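Local coordinates for NS6 protease (PDB 4ASH), which probably acts as the chymotrypsin-like cysteine protease that cuts the murine norovirus polyprotein into its mature nonstructural proteins, at residues G55-Y60 against I156-A161; L99-G104 against C143-K148. The protein carries 1 engineered substitution. All coordinates share one frame; numbering follows the deposited sequence.

Overall arrangement
Contact 1 bridges the two sheets of this trypsin-like fold, packing strand 57-62 of the five-strand N-terminal sheet against strand 152-162 of the C-terminal sheet. Contact 2, centred about 13 Å away, lies within the C-terminal half, where strands 96-111 and 144-149 face each other. Along the chain the order is 55-60, 99-104, 143-148, 156-161, so contact 2 is enclosed by the ends of contact 1. Strands 144-149 and 152-162 are antiparallel neighbours in one sheet, with probable hydrogen bonds from His159 N to Cys143 O (2.7 Å) and Ile156 N to Tyr145 O (2.8 Å). The interior of the C-terminal half is thereby tied directly to the junction between the sheets.

Contact 1 (G55-Y60 against I156-A161); sequences GDFLKY and IGVHVA
Asp56 and Val160 supply the closest approach here, and it is a polar group lying against an aliphatic one. OD2 of Asp56 sits 3.2 Å from Val160 CG1 and 3.4 Å from Val160 CB, the two side chains running alongside each other head to tail. With CG trans to its own backbone nitrogen (chi1 -160°), Asp56 carries its carboxylate out toward the valine. Both carboxylate oxygens are hydrogen-bonded, OD2 to ND1 of His32, so the valine forms an apolar wall beside an acid whose polar needs are met elsewhere.

The rest is apolar. Phe57 reaches across with CD2 4.1 Å from Val158 CG2, the side chains crossing at about a right angle and the methyl coming in obliquely to the ring. Further along the ring, CE2 lies 4.3 Å from Gly157 CA, which meets the ring edge near its plane. Ile28 touches both Phe57 and Val158, adding strand 26-30 to this buried cluster. No hydrogen bond joins the two segments.

Val160 belongs to a classic beta bulge, facing Ile170 together with Ala161. The whole is an interface between the two beta domains of a chymotrypsin-like protease, and the Asp56-His32 pair at one end of it is consistent with the acid-histidine part of the catalytic triad in this family.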
ATOM      1  N   GLY A  55      -6.385 -10.582  -2.554  1.00 21.57           N
ATOM      2  CA  GLY A  55      -6.884 -10.173  -1.249  1.00 18.49           C
ATOM      3  C   GLY A  55      -7.364  -8.726  -1.315  1.00 20.44           C
ATOM      4  O   GLY A  55      -8.233  -8.402  -2.126  1.00 26.04           O
ATOM      5  N   ASP A  56      -6.795  -7.856  -0.484  1.00 17.66           N
ATOM      6  CA  ASP A  56      -7.169  -6.434  -0.498  1.00 17.52           C
ATOM      7  C   ASP A  56      -6.124  -5.556  -1.191  1.00 18.91           C
ATOM      8  O   ASP A  56      -6.104  -4.335  -1.014  1.00 18.83           O
ATOM      9  CB  ASP A  56      -7.430  -5.917   0.923  1.00 16.38           C
ATOM     10  CG  ASP A  56      -8.268  -4.635   0.937  1.00 18.42           C
ATOM     11  OD1 ASP A  56      -9.185  -4.506   0.107  1.00 18.66           O
ATOM     12  OD2 ASP A  56      -8.015  -3.761   1.783  1.00 19.51           O
ATOM     13  N   PHE A  57      -5.248  -6.187  -1.965  1.00 17.08           N
ATOM     14  CA  PHE A  57      -4.258  -5.455  -2.752  1.00 17.85           C
ATOM     15  C   PHE A  57      -4.726  -5.325  -4.196  1.00 15.84           C
ATOM     16  O   PHE A  57      -5.075  -6.320  -4.826  1.00 19.90           O
ATOM     17  CB  PHE A  57      -2.927  -6.199  -2.711  1.00 16.62           C
ATOM     18  CG  PHE A  57      -1.772  -5.422  -3.281  1.00 15.80           C
ATOM     19  CD1 PHE A  57      -1.484  -5.469  -4.635  1.00 18.14           C
ATOM     20  CD2 PHE A  57      -0.972  -4.645  -2.453  1.00 16.14           C
ATOM     21  CE1 PHE A  57      -0.407  -4.766  -5.152  1.00 16.05           C
ATOM     22  CE2 PHE A  57       0.094  -3.924  -2.969  1.00 18.61           C
ATOM     23  CZ  PHE A  57       0.375  -3.988  -4.311  1.00 16.29           C
ATOM     24  N   LEU A  58      -4.712  -4.110  -4.733  1.00 15.31           N
ATOM     25  CA  LEU A  58      -5.160  -3.892  -6.102  1.00 17.06           C
ATOM     26  C   LEU A  58      -4.094  -3.159  -6.921  1.00 16.77           C
ATOM     27  O   LEU A  58      -3.543  -2.153  -6.472  1.00 17.78           O
ATOM     28  CB  LEU A  58      -6.468  -3.093  -6.075  1.00 21.11           C
ATOM     29  CG  LEU A  58      -7.261  -2.979  -7.368  1.00 26.91           C
ATOM     30  CD1 LEU A  58      -7.715  -4.356  -7.826  1.00 31.49           C
ATOM     31  CD2 LEU A  58      -8.457  -2.067  -7.139  1.00 27.02           C
ATOM     32  N   LYS A  59      -3.797  -3.667  -8.116  1.00 19.08           N
ATOM     33  CA  LYS A  59      -2.787  -3.057  -8.969  1.00 21.65           C
ATOM     34  C   LYS A  59      -3.356  -2.758 -10.345  1.00 18.40           C
ATOM     35  O   LYS A  59      -3.964  -3.623 -10.977  1.00 23.43           O
ATOM     36  CB  LYS A  59      -1.560  -3.973  -9.090  1.00 22.79           C
ATOM     37  CG  LYS A  59      -0.475  -3.465 -10.044  1.00 26.66           C
ATOM     38  CD  LYS A  59       0.832  -4.213  -9.835  1.00 34.13           C
ATOM     39  CE  LYS A  59       0.711  -5.692 -10.194  1.00 38.53           C
ATOM     40  NZ  LYS A  59       0.424  -5.898 -11.641  1.00 43.69           N
ATOM     41  N   TYR A  60      -3.146  -1.528 -10.796  1.00 16.89           N
ATOM     42  CA  TYR A  60      -3.521  -1.101 -12.137  1.00 16.87           C
ATOM     43  C   TYR A  60      -2.272  -0.944 -12.968  1.00 19.50           C
ATOM     44  O   TYR A  60      -1.303  -0.332 -12.515  1.00 17.97           O
ATOM     45  CB  TYR A  60      -4.205   0.266 -12.080  1.00 19.44           C
ATOM     46  CG  TYR A  60      -5.511   0.286 -11.340  1.00 19.28           C
ATOM     47  CD1 TYR A  60      -5.539   0.354  -9.955  1.00 21.89           C
ATOM     48  CD2 TYR A  60      -6.712   0.288 -12.022  1.00 18.29           C
ATOM     49  CE1 TYR A  60      -6.743   0.393  -9.263  1.00 24.75           C
ATOM     50  CE2 TYR A  60      -7.922   0.329 -11.340  1.00 23.40           C
ATOM     51  CZ  TYR A  60      -7.926   0.380  -9.962  1.00 23.11           C
ATOM     52  OH  TYR A  60      -9.124   0.442  -9.273  1.00 23.24           O
ATOM     53  N   ILE A 156       6.463  -1.841  -0.130  1.00 17.51           N
ATOM     54  CA  ILE A 156       6.193  -3.220   0.278  1.00 16.49           C
ATOM     55  C   ILE A 156       4.724  -3.599   0.378  1.00 16.02           C
ATOM     56  O   ILE A 156       4.384  -4.782   0.523  1.00 15.51           O
ATOM     57  CB  ILE A 156       6.895  -3.565   1.600  1.00 19.85           C
ATOM     58  CG1 ILE A 156       6.313  -2.745   2.753  1.00 18.88           C
ATOM     59  CG2 ILE A 156       8.394  -3.369   1.461  1.00 22.64           C
ATOM     60  CD1 ILE A 156       6.802  -3.215   4.126  1.00 21.07           C
ATOM     61  N   GLY A 157       3.844  -2.611   0.302  1.00 15.61           N
ATOM     62  CA  GLY A 157       2.429  -2.878   0.446  1.00 15.87           C
ATOM     63  C   GLY A 157       1.657  -1.591   0.647  1.00 15.30           C
ATOM     64  O   GLY A 157       2.235  -0.502   0.610  1.00 15.07           O
ATOM     65  N   VAL A 158       0.352  -1.720   0.868  1.00 15.48           N
ATOM     66  CA  VAL A 158      -0.494  -0.561   1.107  1.00 14.74           C
ATOM     67  C   VAL A 158      -1.283  -0.700   2.407  1.00 14.25           C
ATOM     68  O   VAL A 158      -1.668  -1.800   2.811  1.00 17.23           O
ATOM     69  CB  VAL A 158      -1.469  -0.299  -0.069  1.00 15.14           C
ATOM     70  CG1 VAL A 158      -0.697   0.021  -1.362  1.00 16.14           C
ATOM     71  CG2 VAL A 158      -2.409  -1.459  -0.298  1.00 16.73           C
ATOM     72  N   HIS A 159      -1.550   0.433   3.051  1.00 12.31           N
ATOM     73  CA  HIS A 159      -2.276   0.394   4.314  1.00 14.02           C
ATOM     74  C   HIS A 159      -3.710  -0.088   4.114  1.00 14.81           C
ATOM     75  O   HIS A 159      -4.413   0.379   3.214  1.00 15.44           O
ATOM     76  CB  HIS A 159      -2.322   1.787   4.918  1.00 15.72           C
ATOM     77  CG  HIS A 159      -2.950   1.796   6.279  1.00 14.79           C
ATOM     78  ND1 HIS A 159      -2.411   1.092   7.317  1.00 16.06           N
ATOM     79  CD2 HIS A 159      -4.095   2.363   6.733  1.00 16.37           C
ATOM     80  CE1 HIS A 159      -3.169   1.260   8.397  1.00 15.83           C
ATOM     81  NE2 HIS A 159      -4.202   2.004   8.063  1.00 15.51           N
ATOM     82  N   VAL A 160      -4.174  -1.008   4.959  1.00 14.21           N
ATOM     83  CA  VAL A 160      -5.581  -1.400   4.846  1.00 12.83           C
ATOM     84  C   VAL A 160      -6.390  -1.380   6.146  1.00 16.17           C
ATOM     85  O   VAL A 160      -7.591  -1.132   6.111  1.00 17.11           O
ATOM     86  CB  VAL A 160      -5.759  -2.761   4.150  1.00 15.41           C
ATOM     87  CG1 VAL A 160      -5.142  -2.700   2.758  1.00 16.55           C
ATOM     88  CG2 VAL A 160      -5.133  -3.894   4.996  1.00 15.98           C
ATOM     89  N   ALA A 161      -5.744  -1.662   7.269  1.00 16.11           N
ATOM     90  CA  ALA A 161      -6.480  -1.813   8.540  1.00 15.51           C
ATOM     91  C   ALA A 161      -5.667  -1.473   9.773  1.00 16.04           C
ATOM     92  O   ALA A 161      -4.435  -1.420   9.738  1.00 15.13           O
ATOM     93  CB  ALA A 161      -7.044  -3.226   8.657  1.00 18.95           C
TER

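Contact 2 (L99-G104 against C143-K148); sequences LAVRMG and CPYVYK
Tyr145 is held at its polar end by a hydrogen bond between its OH and His159 ND1, while the CD2-CE2 side of its ring meets Met103 at the edge and Val101 obliquely. That polar link fits the tyrosine-histidine pair that shapes the S1 pocket in related viral proteases, a role that is only probable here. Met103 SD lies 3.8 Å from Tyr145 CD2 and 5.0 Å from the ring centroid, 81° off the ring normal: a Met-aromatic contact made at the edge. Bends at chi2 (-53°) and chi3 (-62°) fold the methionine chain, so that its terminal CE also comes within 4.0 Å of Tyr145 CD2. From Val101 it is CG1 that touches, at 4.1 Å from both CD2 and CE2 of Tyr145. On the CD1 side, the carbonyl oxygen of Cys143 lies in the ring plane, 4.0 Å from Tyr145 CD1.

No hydrogen bond spans the two segments, which are not neighbours in the sheet. Strand 84-90 runs between them, pairing with each, and its Ala85 touches Val101 and Met103 while its Val87 touches Tyr145. Val169 of strand 168-172 packs on both Val101 and Tyr145, and Ile156 of strand 152-162 also packs on the tyrosine.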
ATOM      1  N   LEU A  99       4.824   7.656   9.094  1.00 21.74           N
ATOM      2  CA  LEU A  99       4.646   6.965  10.363  1.00 19.12           C
ATOM      3  C   LEU A  99       5.601   5.784  10.444  1.00 20.07           C
ATOM      4  O   LEU A  99       5.556   4.900   9.596  1.00 21.74           O
ATOM      5  CB  LEU A  99       3.210   6.475  10.505  1.00 20.85           C
ATOM      6  CG  LEU A  99       2.096   7.525  10.472  1.00 24.15           C
ATOM      7  CD1 LEU A  99       0.757   6.847  10.688  1.00 24.94           C
ATOM      8  CD2 LEU A  99       2.339   8.603  11.522  1.00 28.12           C
ATOM      9  N   ALA A 100       6.478   5.782  11.439  1.00 21.20           N
ATOM     10  CA  ALA A 100       7.412   4.667  11.593  1.00 20.47           C
ATOM     11  C   ALA A 100       6.664   3.427  12.059  1.00 20.45           C
ATOM     12  O   ALA A 100       5.799   3.500  12.924  1.00 22.63           O
ATOM     13  CB  ALA A 100       8.530   5.020  12.561  1.00 26.51           C
ATOM     14  N   VAL A 101       7.004   2.284  11.474  1.00 23.05           N
ATOM     15  CA  VAL A 101       6.325   1.037  11.797  1.00 21.79           C
ATOM     16  C   VAL A 101       7.308  -0.124  11.753  1.00 20.76           C
ATOM     17  O   VAL A 101       8.056  -0.276  10.788  1.00 21.41           O
ATOM     18  CB  VAL A 101       5.148   0.768  10.821  1.00 22.95           C
ATOM     19  CG1 VAL A 101       5.626   0.711   9.375  1.00 20.69           C
ATOM     20  CG2 VAL A 101       4.423  -0.517  11.187  1.00 23.43           C
ATOM     21  N   ARG A 102       7.320  -0.932  12.813  1.00 20.27           N
ATOM     22  CA  ARG A 102       8.112  -2.155  12.790  1.00 21.48           C
ATOM     23  C   ARG A 102       7.293  -3.251  12.125  1.00 19.85           C
ATOM     24  O   ARG A 102       6.216  -3.605  12.606  1.00 22.01           O
ATOM     25  CB  ARG A 102       8.512  -2.587  14.194  1.00 26.24           C
ATOM     26  CG  ARG A 102       9.377  -3.844  14.162  1.00 26.47           C
ATOM     27  CD  ARG A 102       9.392  -4.554  15.497  1.00 29.24           C
ATOM     28  NE  ARG A 102      10.325  -5.681  15.493  1.00 32.29           N
ATOM     29  CZ  ARG A 102      10.033  -6.914  15.089  1.00 30.06           C
ATOM     30  NH1 ARG A 102       8.821  -7.221  14.638  1.00 26.58           N
ATOM     31  NH2 ARG A 102      10.970  -7.855  15.141  1.00 29.09           N
ATOM     32  N   MET A 103       7.784  -3.759  10.999  1.00 20.76           N
ATOM     33  CA  MET A 103       7.050  -4.770  10.250  1.00 17.75           C
ATOM     34  C   MET A 103       7.146  -6.105  10.967  1.00 23.33           C
ATOM     35  O   MET A 103       8.224  -6.493  11.403  1.00 24.67           O
ATOM     36  CB  MET A 103       7.567  -4.858   8.813  1.00 21.01           C
ATOM     37  CG  MET A 103       7.414  -3.530   8.047  1.00 21.34           C
ATOM     38  SD  MET A 103       5.713  -2.861   8.092  1.00 20.59           S
ATOM     39  CE  MET A 103       4.832  -4.188   7.273  1.00 20.02           C
ATOM     40  N   GLY A 104       6.005  -6.775  11.106  1.00 22.31           N
ATOM     41  CA  GLY A 104       5.933  -8.066  11.770  1.00 25.07           C
ATOM     42  C   GLY A 104       5.795  -9.206  10.781  1.00 21.75           C
ATOM     43  O   GLY A 104       6.406  -9.205   9.721  1.00 23.30           O
ATOM     44  N   CYS A 143      -2.493   4.170   1.392  1.00 14.18           N
ATOM     45  CA  CYS A 143      -1.182   4.801   1.514  1.00 13.99           C
ATOM     46  C   CYS A 143      -0.076   3.740   1.566  1.00 13.51           C
ATOM     47  O   CYS A 143      -0.253   2.657   2.158  1.00 16.20           O
ATOM     48  CB  CYS A 143      -1.122   5.733   2.723  1.00 13.88           C
ATOM     49  SG  CYS A 143      -2.151   7.228   2.518  1.00 16.44           S
ATOM     50  N   PRO A 144       1.059   4.015   0.919  1.00 13.80           N
ATOM     51  CA  PRO A 144       2.106   2.990   0.813  1.00 14.15           C
ATOM     52  C   PRO A 144       2.963   2.807   2.067  1.00 14.19           C
ATOM     53  O   PRO A 144       3.188   3.739   2.831  1.00 16.06           O
ATOM     54  CB  PRO A 144       2.975   3.529  -0.330  1.00 13.54           C
ATOM     55  CG  PRO A 144       2.898   5.028  -0.117  1.00 14.78           C
ATOM     56  CD  PRO A 144       1.443   5.268   0.237  1.00 16.21           C
ATOM     57  N   TYR A 145       3.470   1.588   2.238  1.00 14.49           N
ATOM     58  CA  TYR A 145       4.500   1.301   3.217  1.00 16.12           C
ATOM     59  C   TYR A 145       5.803   1.191   2.457  1.00 16.25           C
ATOM     60  O   TYR A 145       5.885   0.418   1.502  1.00 15.28           O
ATOM     61  CB  TYR A 145       4.236  -0.055   3.869  1.00 15.25           C
ATOM     62  CG  TYR A 145       3.154  -0.071   4.928  1.00 15.64           C
ATOM     63  CD1 TYR A 145       1.877   0.416   4.662  1.00 17.17           C
ATOM     64  CD2 TYR A 145       3.408  -0.590   6.189  1.00 16.00           C
ATOM     65  CE1 TYR A 145       0.877   0.393   5.630  1.00 15.40           C
ATOM     66  CE2 TYR A 145       2.418  -0.619   7.170  1.00 17.96           C
ATOM     67  CZ  TYR A 145       1.156  -0.129   6.883  1.00 15.39           C
ATOM     68  OH  TYR A 145       0.165  -0.152   7.848  1.00 17.03           O
ATOM     69  N   VAL A 146       6.814   1.947   2.868  1.00 14.90           N
ATOM     70  CA  VAL A 146       8.093   1.947   2.165  1.00 19.56           C
ATOM     71  C   VAL A 146       9.243   1.771   3.150  1.00 18.46           C
ATOM     72  O   VAL A 146       9.093   1.992   4.343  1.00 19.90           O
ATOM     73  CB  VAL A 146       8.312   3.259   1.359  1.00 23.32           C
ATOM     74  CG1 VAL A 146       7.193   3.463   0.342  1.00 18.15           C
ATOM     75  CG2 VAL A 146       8.403   4.466   2.291  1.00 21.10           C
ATOM     76  N   TYR A 147      10.400   1.359   2.653  1.00 19.37           N
ATOM     77  CA  TYR A 147      11.594   1.375   3.491  1.00 21.82           C
ATOM     78  C   TYR A 147      12.832   1.538   2.632  1.00 26.51           C
ATOM     79  O   TYR A 147      12.785   1.324   1.418  1.00 26.28           O
ATOM     80  CB  TYR A 147      11.696   0.131   4.386  1.00 23.03           C
ATOM     81  CG  TYR A 147      12.149  -1.137   3.699  1.00 28.30           C
ATOM     82  CD1 TYR A 147      11.298  -1.844   2.861  1.00 27.38           C
ATOM     83  CD2 TYR A 147      13.431  -1.637   3.903  1.00 33.17           C
ATOM     84  CE1 TYR A 147      11.710  -3.018   2.244  1.00 26.97           C
ATOM     85  CE2 TYR A 147      13.851  -2.810   3.291  1.00 30.98           C
ATOM     86  CZ  TYR A 147      12.986  -3.490   2.457  1.00 29.89           C
ATOM     87  OH  TYR A 147      13.401  -4.658   1.846  1.00 37.19           O
ATOM     88  N   LYS A 148      13.926   1.961   3.253  1.00 30.24           N
ATOM     89  CA  LYS A 148      15.180   2.079   2.527  1.00 37.18           C
ATOM     90  C   LYS A 148      15.921   0.753   2.595  1.00 40.95           C
ATOM     91  O   LYS A 148      16.414   0.353   3.653  1.00 37.16           O
ATOM     92  CB  LYS A 148      16.039   3.214   3.085  1.00 45.04           C
ATOM     93  CG  LYS A 148      17.266   3.512   2.232  1.00 51.51           C
ATOM     94  CD  LYS A 148      18.162   4.554   2.875  1.00 58.72           C
ATOM     95  CE  LYS A 148      17.452   5.889   3.005  1.00 64.40           C
ATOM     96  NZ  LYS A 148      18.330   6.933   3.609  1.00 70.83           N
TER